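Local structure of 16S rRNA methyltransferase (Streptomyces sp. DSM 40477, 3MQ2) at residues F20-R24 and L96-G100; L140-W145 and P156-P160; A174-L178 and T213-P218. The protein methylates the N1 position of adenine 1408 in 16S rRNA with S-adenosyl-L-methionine as donor, conferring resistance to aminoglycosides such as kanamycin, neomycin and apramycin. All coordinates share one frame; numbering follows the deposited sequence.

Contact 1. Residues F20-R24 and L96-G100; sequences FEQLR and LSGVG
Arg-24, in the last turn of helix 17-24, reaches across to the backbone of Ser-97, in the loop that leads into strand 99-105 of the Rossmann-like methyltransferase sheet. The contact thus ties the end of an N-terminal helix to the entrance of a central strand.

The polar part is a fork closing on a single acceptor. Both terminal nitrogens of the guanidinium donate to the carbonyl of Ser-97, with NH1 to O at 2.7 Å and NH2 to O at 2.6 Å. The acceptor lies within 1° of the guanidinium plane, so the group meets it edge-on. NH2 approaches in the carbonyl plane, whereas NH1 is tilted 33° from it. Because two N-H groups converge on one oxygen, neither bond is straight. The Ser-97 carbonyl is held by both, and the flat group is fixed in rotation.

A salt bridge within the helix orients the arginine. Arg-24 NH1 lies 3.0 Å from Glu-21 OE2, which accepts through its syn lone pair, again close to the guanidinium plane. Glu-21 therefore acts as a second-shell residue, one turn back along the helix, and NH1 serves carboxylate and carbonyl together.

The apolar part involves Phe-20 and Leu-96, whose side chains meet at about a right angle. The phenyl group, with CG anti to the backbone N (chi1 178°), is directed at the loop. Around this pair, Met-4 touches both side chains, Leu-53 and Val-55 of strand 52-58 lie against Phe-20, and Leu-32 of strand 29-34 packs on Leu-96. At the point of closest approach the leucine methyl CD2 sits 3.4 Å from Phe-20 CZ, and CE1 and CE2 are each 3.8 Å from that same methyl.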
loop_
_atom_site.group_PDB
_atom_site.type_symbol
_atom_site.label_atom_id
_atom_site.label_comp_id
_atom_site.label_asym_id
_atom_site.label_seq_id
_atom_site.Cartn_x
_atom_site.Cartn_y
_atom_site.Cartn_z
ATOM N N PHE A 20 -10.886 -6.152 16.264
ATOM C CA PHE A 20 -10.833 -5.628 14.907
ATOM C C PHE A 20 -12.158 -5.846 14.197
ATOM O O PHE A 20 -12.655 -4.958 13.512
ATOM C CB PHE A 20 -9.716 -6.266 14.083
ATOM C CG PHE A 20 -9.671 -5.764 12.672
ATOM C CD1 PHE A 20 -9.104 -4.536 12.386
ATOM C CD2 PHE A 20 -10.231 -6.496 11.640
ATOM C CE1 PHE A 20 -9.073 -4.050 11.090
ATOM C CE2 PHE A 20 -10.205 -6.014 10.331
ATOM C CZ PHE A 20 -9.627 -4.790 10.063
ATOM N N GLU A 21 -12.728 -7.037 14.358
ATOM C CA GLU A 21 -13.985 -7.365 13.691
ATOM C C GLU A 21 -15.113 -6.434 14.108
ATOM O O GLU A 21 -15.909 -5.993 13.275
ATOM C CB GLU A 21 -14.370 -8.819 13.947
ATOM C CG GLU A 21 -13.677 -9.768 13.008
ATOM C CD GLU A 21 -13.743 -9.280 11.574
ATOM O OE1 GLU A 21 -14.850 -8.923 11.115
ATOM O OE2 GLU A 21 -12.686 -9.236 10.916
ATOM N N GLN A 22 -15.180 -6.133 15.399
ATOM C CA GLN A 22 -16.190 -5.214 15.899
ATOM C C GLN A 22 -16.010 -3.831 15.282
ATOM O O GLN A 22 -16.986 -3.176 14.920
ATOM C CB GLN A 22 -16.154 -5.145 17.426
ATOM C CG GLN A 22 -16.506 -6.465 18.099
ATOM C CD GLN A 22 -16.513 -6.373 19.617
ATOM O OE1 GLN A 22 -17.334 -7.004 20.285
ATOM N NE2 GLN A 22 -15.592 -5.588 20.169
ATOM N N LEU A 23 -14.759 -3.395 15.158
ATOM C CA LEU A 23 -14.465 -2.107 14.541
ATOM C C LEU A 23 -14.890 -2.105 13.079
ATOM O O LEU A 23 -15.661 -1.248 12.648
ATOM C CB LEU A 23 -12.974 -1.776 14.649
ATOM C CG LEU A 23 -12.514 -0.506 13.926
ATOM C CD1 LEU A 23 -13.265 0.713 14.440
ATOM C CD2 LEU A 23 -11.015 -0.302 14.064
ATOM N N ARG A 24 -14.392 -3.081 12.322
ATOM C CA ARG A 24 -14.649 -3.147 10.890
ATOM C C ARG A 24 -16.139 -3.215 10.593
ATOM O O ARG A 24 -16.593 -2.699 9.577
ATOM C CB ARG A 24 -14.013 -4.396 10.288
ATOM C CG ARG A 24 -15.037 -5.503 10.154
ATOM C CD ARG A 24 -14.491 -6.712 9.482
ATOM N NE ARG A 24 -14.122 -6.450 8.106
ATOM C CZ ARG A 24 -13.201 -7.155 7.470
ATOM N NH1 ARG A 24 -12.590 -8.144 8.114
ATOM N NH2 ARG A 24 -12.904 -6.881 6.208
ATOM N N LEU A 96 -5.787 -9.997 8.815
ATOM C CA LEU A 96 -6.869 -9.254 8.184
ATOM C C LEU A 96 -7.612 -10.163 7.216
ATOM O O LEU A 96 -7.030 -11.062 6.618
ATOM C CB LEU A 96 -6.300 -8.045 7.430
ATOM C CG LEU A 96 -5.624 -6.955 8.268
ATOM C CD1 LEU A 96 -4.700 -6.091 7.420
ATOM C CD2 LEU A 96 -6.669 -6.098 8.952
ATOM N N SER A 97 -8.905 -9.924 7.046
ATOM C CA SER A 97 -9.651 -10.692 6.069
ATOM C C SER A 97 -10.645 -9.782 5.370
ATOM O O SER A 97 -11.113 -8.807 5.953
ATOM C CB SER A 97 -10.399 -11.832 6.755
ATOM O OG SER A 97 -11.217 -11.313 7.787
ATOM N N GLY A 98 -10.941 -10.097 4.118
ATOM C CA GLY A 98 -11.956 -9.386 3.359
ATOM C C GLY A 98 -11.670 -7.930 3.013
ATOM O O GLY A 98 -12.596 -7.148 2.798
ATOM N N VAL A 99 -10.398 -7.554 2.956
ATOM C CA VAL A 99 -10.034 -6.208 2.502
ATOM C C VAL A 99 -10.620 -5.976 1.102
ATOM O O VAL A 99 -10.611 -6.881 0.275
ATOM C CB VAL A 99 -8.503 -6.029 2.480
ATOM C CG1 VAL A 99 -8.122 -4.725 1.778
ATOM C CG2 VAL A 99 -7.931 -6.080 3.908
ATOM N N GLY A 100 -11.128 -4.767 0.844
ATOM C CA GLY A 100 -11.776 -4.459 -0.426
ATOM C C GLY A 100 -10.958 -3.637 -1.402
ATOM O O GLY A 100 -11.286 -3.549 -2.591
#

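Contact 2. Residues L140-W145 and P156-P160; sequences LNLHAW and PEPTP
Trp-145 and Glu-157 bring the two backbones to a CA-CA separation of 5.7 Å, where the chain doubles back between strand 134-141 and helix 160-173 in the Rossmann-like fold. The turn leaving the strand is a short 3-10 segment opened by an Asx turn, in which Asn-141 OD1 accepts from His-143 N.

The indole carries the contact. One of its faces receives two CH-pi contacts: Glu-157 CA stands 3.5 Å from the centroid of the five-membered ring, and Pro-158 CD lies at the same 3.5 Å from that of the six-membered ring, 11° and 10° off the normal. Each half of the indole is thus matched to one residue of the returning loop. Pro-158 CG extends the apolar surface to Leu-140, meeting CD1 at 3.7 Å, and Leu-210 of strand 209-216 also touches this proline.

Glu-157 is stretched out from its backbone (chi1 180°), which brings its carboxylate beside Leu-142 CB. It crosses Leu-142 at about a right angle, Leu-142 CD2 lying 3.8 Å from Glu-157 CG. Its carboxylate forms a salt bridge through OE2 with Arg-146. The other oxygen, OE1, accepts from a water at 2.6 Å that also donates to Trp-145 O at 2.9 Å.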
loop_
_atom_site.group_PDB
_atom_site.type_symbol
_atom_site.label_atom_id
_atom_site.label_comp_id
_atom_site.label_asym_id
_atom_site.label_seq_id
_atom_site.Cartn_x
_atom_site.Cartn_y
_atom_site.Cartn_z
ATOM N N LEU A 140 4.536 1.832 -8.869
ATOM C CA LEU A 140 5.967 1.559 -8.877
ATOM C C LEU A 140 6.754 2.852 -9.009
ATOM O O LEU A 140 6.473 3.665 -9.879
ATOM C CB LEU A 140 6.334 0.644 -10.039
ATOM C CG LEU A 140 5.782 -0.773 -10.017
ATOM C CD1 LEU A 140 6.257 -1.518 -11.252
ATOM C CD2 LEU A 140 6.203 -1.510 -8.737
ATOM N N ASN A 141 7.733 3.033 -8.127
ATOM C CA ASN A 141 8.688 4.126 -8.264
ATOM C C ASN A 141 9.737 3.686 -9.270
ATOM O O ASN A 141 10.558 2.810 -8.981
ATOM C CB ASN A 141 9.344 4.405 -6.911
ATOM C CG ASN A 141 10.325 5.568 -6.959
ATOM O OD1 ASN A 141 10.704 6.044 -8.030
ATOM N ND2 ASN A 141 10.758 6.019 -5.779
ATOM N N LEU A 142 9.702 4.282 -10.458
ATOM C CA LEU A 142 10.567 3.857 -11.544
ATOM C C LEU A 142 12.048 4.180 -11.268
ATOM O O LEU A 142 12.940 3.658 -11.933
ATOM C CB LEU A 142 10.076 4.456 -12.867
ATOM C CG LEU A 142 8.680 3.996 -13.299
ATOM C CD1 LEU A 142 8.127 4.890 -14.407
ATOM C CD2 LEU A 142 8.689 2.532 -13.737
ATOM N N HIS A 143 12.311 4.990 -10.245
ATOM C CA HIS A 143 13.694 5.294 -9.903
ATOM C C HIS A 143 14.428 4.089 -9.334
ATOM O O HIS A 143 15.652 4.111 -9.194
ATOM C CB HIS A 143 13.787 6.525 -8.990
ATOM C CG HIS A 143 13.397 7.784 -9.685
ATOM N ND1 HIS A 143 14.321 8.663 -10.211
ATOM C CD2 HIS A 143 12.178 8.287 -10.002
ATOM C CE1 HIS A 143 13.688 9.663 -10.800
ATOM N NE2 HIS A 143 12.387 9.451 -10.696
ATOM N N ALA A 144 13.684 3.026 -9.046
ATOM C CA ALA A 144 14.300 1.768 -8.652
ATOM C C ALA A 144 15.107 1.204 -9.817
ATOM O O ALA A 144 15.834 0.228 -9.659
ATOM C CB ALA A 144 13.227 0.760 -8.196
ATOM N N TRP A 145 14.968 1.817 -10.993
ATOM C CA TRP A 145 15.717 1.386 -12.172
ATOM C C TRP A 145 16.596 2.504 -12.719
ATOM O O TRP A 145 17.076 2.422 -13.843
ATOM C CB TRP A 145 14.769 0.911 -13.280
ATOM C CG TRP A 145 14.095 -0.384 -12.989
ATOM C CD1 TRP A 145 14.532 -1.633 -13.348
ATOM C CD2 TRP A 145 12.862 -0.582 -12.277
ATOM N NE1 TRP A 145 13.648 -2.587 -12.906
ATOM C CE2 TRP A 145 12.617 -1.972 -12.247
ATOM C CE3 TRP A 145 11.948 0.278 -11.660
ATOM C CZ2 TRP A 145 11.495 -2.523 -11.616
ATOM C CZ3 TRP A 145 10.836 -0.271 -11.029
ATOM C CH2 TRP A 145 10.615 -1.658 -11.024
ATOM N N PRO A 156 14.200 -5.437 -16.199
ATOM C CA PRO A 156 14.249 -4.156 -16.911
ATOM C C PRO A 156 13.201 -3.212 -16.335
ATOM O O PRO A 156 12.260 -3.689 -15.710
ATOM C CB PRO A 156 13.881 -4.544 -18.345
ATOM C CG PRO A 156 13.030 -5.763 -18.189
ATOM C CD PRO A 156 13.612 -6.512 -17.018
ATOM N N GLU A 157 13.358 -1.904 -16.525
ATOM C CA GLU A 157 12.346 -0.962 -16.052
ATOM C C GLU A 157 11.030 -1.234 -16.774
ATOM O O GLU A 157 10.993 -1.271 -18.001
ATOM C CB GLU A 157 12.772 0.487 -16.294
ATOM C CG GLU A 157 11.721 1.501 -15.810
ATOM C CD GLU A 157 12.116 2.946 -16.038
ATOM O OE1 GLU A 157 13.301 3.291 -15.815
ATOM O OE2 GLU A 157 11.232 3.742 -16.441
ATOM N N PRO A 158 9.943 -1.431 -16.015
ATOM C CA PRO A 158 8.675 -1.747 -16.683
ATOM C C PRO A 158 8.022 -0.538 -17.338
ATOM O O PRO A 158 8.143 0.594 -16.879
ATOM C CB PRO A 158 7.794 -2.254 -15.542
ATOM C CG PRO A 158 8.337 -1.564 -14.328
ATOM C CD PRO A 158 9.828 -1.484 -14.549
ATOM N N THR A 159 7.319 -0.796 -18.431
ATOM C CA THR A 159 6.579 0.242 -19.121
ATOM C C THR A 159 5.147 -0.249 -19.209
ATOM O O THR A 159 4.888 -1.428 -18.959
ATOM C CB THR A 159 7.108 0.445 -20.545
ATOM O OG1 THR A 159 6.837 -0.732 -21.318
ATOM C CG2 THR A 159 8.610 0.712 -20.525
ATOM N N PRO A 160 4.213 0.644 -19.566
ATOM C CA PRO A 160 2.830 0.200 -19.729
ATOM C C PRO A 160 2.748 -1.043 -20.611
ATOM O O PRO A 160 2.039 -1.992 -20.273
ATOM C CB PRO A 160 2.171 1.397 -20.421
ATOM C CG PRO A 160 2.925 2.565 -19.893
ATOM C CD PRO A 160 4.351 2.096 -19.777
HETATM O O HOH W 1 15.732 2.766 -16.427
#

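Contact 3. Residues A174-L178 and T213-P218; sequences AGWKL and TGTISP
Lys-177 N donates to Thr-215 O at 2.8 Å, with the C=O...N angle at 176°. The reciprocal bond, Thr-215 N to Lys-177 O, is longer at 3.1 Å, its donor lying in the carbonyl plane of Lys-177. Together they define an antiparallel hydrogen-bonded pair. Trp-176 with Ile-216 and Leu-178 with Gly-214 flank it as non-hydrogen-bonded pairs. Beyond the strands, Ser-217 N bonds to Gly-175 O at 2.8 Å and carries the pairing to the helix end, where Gly-175 closes helix 160-173 in a Schellman motif.

Glycine backbones make room for close approach at both ends. Gly-175 CA is 4.1 Å from Pro-218 CA, and Gly-214 CA makes a CA-H...O contact with Lys-177 O at 3.1 Å.

On one face of the sheet Trp-176 and Ile-216 lie side by side. Ile-216 CD1 stands over the centre of the indole pyrrole ring, 3.6 Å from its centroid and only 9° off the normal, a CH-pi contact. The isoleucine reaches there by a chain bent at both torsions (chi1 -59°), turning CD1 over the ring. The indole NH is satisfied by Leu-123 O of helix 121-128, while Phe-136 and Tyr-171 also pack against the ring. On the other face Lys-177 CB rests beside Thr-215 OG1.

With helix 160-173 leading into edge strand 176-184, and strand 209-216 inserted antiparallel between it and strand 134-141, the pair forms the antiparallel 7-6 end of the 3-2-1-4-5-7-6 sheet order characteristic of class I, Rossmann-like methyltransferases.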
loop_
_atom_site.group_PDB
_atom_site.type_symbol
_atom_site.label_atom_id
_atom_site.label_comp_id
_atom_site.label_asym_id
_atom_site.label_seq_id
_atom_site.Cartn_x
_atom_site.Cartn_y
_atom_site.Cartn_z
ATOM N N ALA A 174 -0.358 -15.469 -9.293
ATOM C CA ALA A 174 -0.478 -15.195 -7.867
ATOM C C ALA A 174 -1.893 -14.774 -7.491
ATOM O O ALA A 174 -2.157 -14.437 -6.344
ATOM C CB ALA A 174 0.522 -14.123 -7.443
ATOM N N GLY A 175 -2.797 -14.784 -8.466
ATOM C CA GLY A 175 -4.185 -14.443 -8.212
ATOM C C GLY A 175 -4.524 -12.963 -8.290
ATOM O O GLY A 175 -5.515 -12.530 -7.706
ATOM N N TRP A 176 -3.698 -12.184 -8.985
ATOM C CA TRP A 176 -4.006 -10.779 -9.251
ATOM C C TRP A 176 -4.307 -10.577 -10.727
ATOM O O TRP A 176 -3.511 -10.952 -11.581
ATOM C CB TRP A 176 -2.836 -9.863 -8.894
ATOM C CG TRP A 176 -2.452 -9.822 -7.438
ATOM C CD1 TRP A 176 -2.394 -10.872 -6.560
ATOM C CD2 TRP A 176 -2.054 -8.658 -6.706
ATOM N NE1 TRP A 176 -1.978 -10.421 -5.316
ATOM C CE2 TRP A 176 -1.766 -9.064 -5.383
ATOM C CE3 TRP A 176 -1.902 -7.306 -7.043
ATOM C CZ2 TRP A 176 -1.344 -8.174 -4.404
ATOM C CZ3 TRP A 176 -1.482 -6.416 -6.062
ATOM C CH2 TRP A 176 -1.211 -6.854 -4.759
ATOM N N LYS A 177 -5.455 -9.977 -11.020
ATOM C CA LYS A 177 -5.814 -9.658 -12.398
ATOM C C LYS A 177 -5.344 -8.252 -12.725
ATOM O O LYS A 177 -5.936 -7.270 -12.274
ATOM C CB LYS A 177 -7.323 -9.771 -12.611
ATOM C CG LYS A 177 -7.801 -9.243 -13.959
ATOM C CD LYS A 177 -7.006 -9.844 -15.107
ATOM C CE LYS A 177 -7.468 -9.294 -16.451
ATOM N NZ LYS A 177 -8.917 -9.527 -16.680
ATOM N N LEU A 178 -4.264 -8.161 -13.501
ATOM C CA LEU A 178 -3.699 -6.864 -13.864
ATOM C C LEU A 178 -4.464 -6.291 -15.046
ATOM O O LEU A 178 -4.315 -6.762 -16.174
ATOM C CB LEU A 178 -2.209 -6.991 -14.199
ATOM C CG LEU A 178 -1.480 -5.682 -14.520
ATOM C CD1 LEU A 178 -1.667 -4.647 -13.413
ATOM C CD2 LEU A 178 0.000 -5.946 -14.764
ATOM N N THR A 213 -3.012 -1.346 -11.902
ATOM C CA THR A 213 -4.285 -1.512 -11.211
ATOM C C THR A 213 -5.028 -2.744 -11.707
ATOM O O THR A 213 -4.781 -3.246 -12.805
ATOM C CB THR A 213 -5.201 -0.268 -11.330
ATOM O OG1 THR A 213 -5.424 0.047 -12.715
ATOM C CG2 THR A 213 -4.565 0.947 -10.644
ATOM N N GLY A 214 -5.938 -3.228 -10.881
ATOM C CA GLY A 214 -6.706 -4.399 -11.242
ATOM C C GLY A 214 -7.515 -4.891 -10.065
ATOM O O GLY A 214 -7.851 -4.126 -9.152
ATOM N N THR A 215 -7.821 -6.183 -10.096
ATOM C CA THR A 215 -8.650 -6.801 -9.073
ATOM C C THR A 215 -8.004 -8.094 -8.606
ATOM O O THR A 215 -7.250 -8.730 -9.339
ATOM C CB THR A 215 -10.071 -7.104 -9.598
ATOM O OG1 THR A 215 -9.983 -8.005 -10.703
ATOM C CG2 THR A 215 -10.761 -5.827 -10.057
ATOM N N ILE A 216 -8.300 -8.471 -7.371
ATOM C CA ILE A 216 -7.825 -9.729 -6.825
ATOM C C ILE A 216 -8.764 -10.828 -7.316
ATOM O O ILE A 216 -9.977 -10.750 -7.127
ATOM C CB ILE A 216 -7.805 -9.690 -5.279
ATOM C CG1 ILE A 216 -6.894 -8.564 -4.752
ATOM C CG2 ILE A 216 -7.375 -11.047 -4.705
ATOM C CD1 ILE A 216 -5.440 -8.641 -5.263
ATOM N N SER A 217 -8.199 -11.846 -7.955
ATOM C CA SER A 217 -9.001 -12.880 -8.598
ATOM C C SER A 217 -8.260 -14.199 -8.460
ATOM O O SER A 217 -7.552 -14.612 -9.373
ATOM C CB SER A 217 -9.199 -12.529 -10.073
ATOM O OG SER A 217 -10.162 -13.383 -10.675
ATOM N N PRO A 218 -8.404 -14.861 -7.304
ATOM C CA PRO A 218 -7.683 -16.111 -7.019
ATOM C C PRO A 218 -8.242 -17.332 -7.755
ATOM O O PRO A 218 -9.181 -17.231 -8.545
ATOM C CB PRO A 218 -7.870 -16.286 -5.505
ATOM C CG PRO A 218 -8.279 -14.926 -4.994
ATOM C CD PRO A 218 -9.082 -14.333 -6.108
#

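In the fold
The three contacts follow one another along the chain and all reach the mixed seven-stranded sheet. Contact 1 lies at the start of strand 99-105, contact 2 at the end of neighbouring strand 134-141, and contact 3 between strands 209-216 and 176-184. The centres of contacts 1 and 2 are about 33 Å apart, on opposite sides of the chain's centre. The centre of contact 3 is about 20 Å from each of the other two, with nearest atoms about 6 Å from contact 1 and about 7 Å from contact 2. Helix 160-173 runs from contact 2 to contact 3. Bound S-adenosyl-L-homocysteine is about 11 Å from the side chains of Leu-96 and Leu-140, so neither touches the ligand.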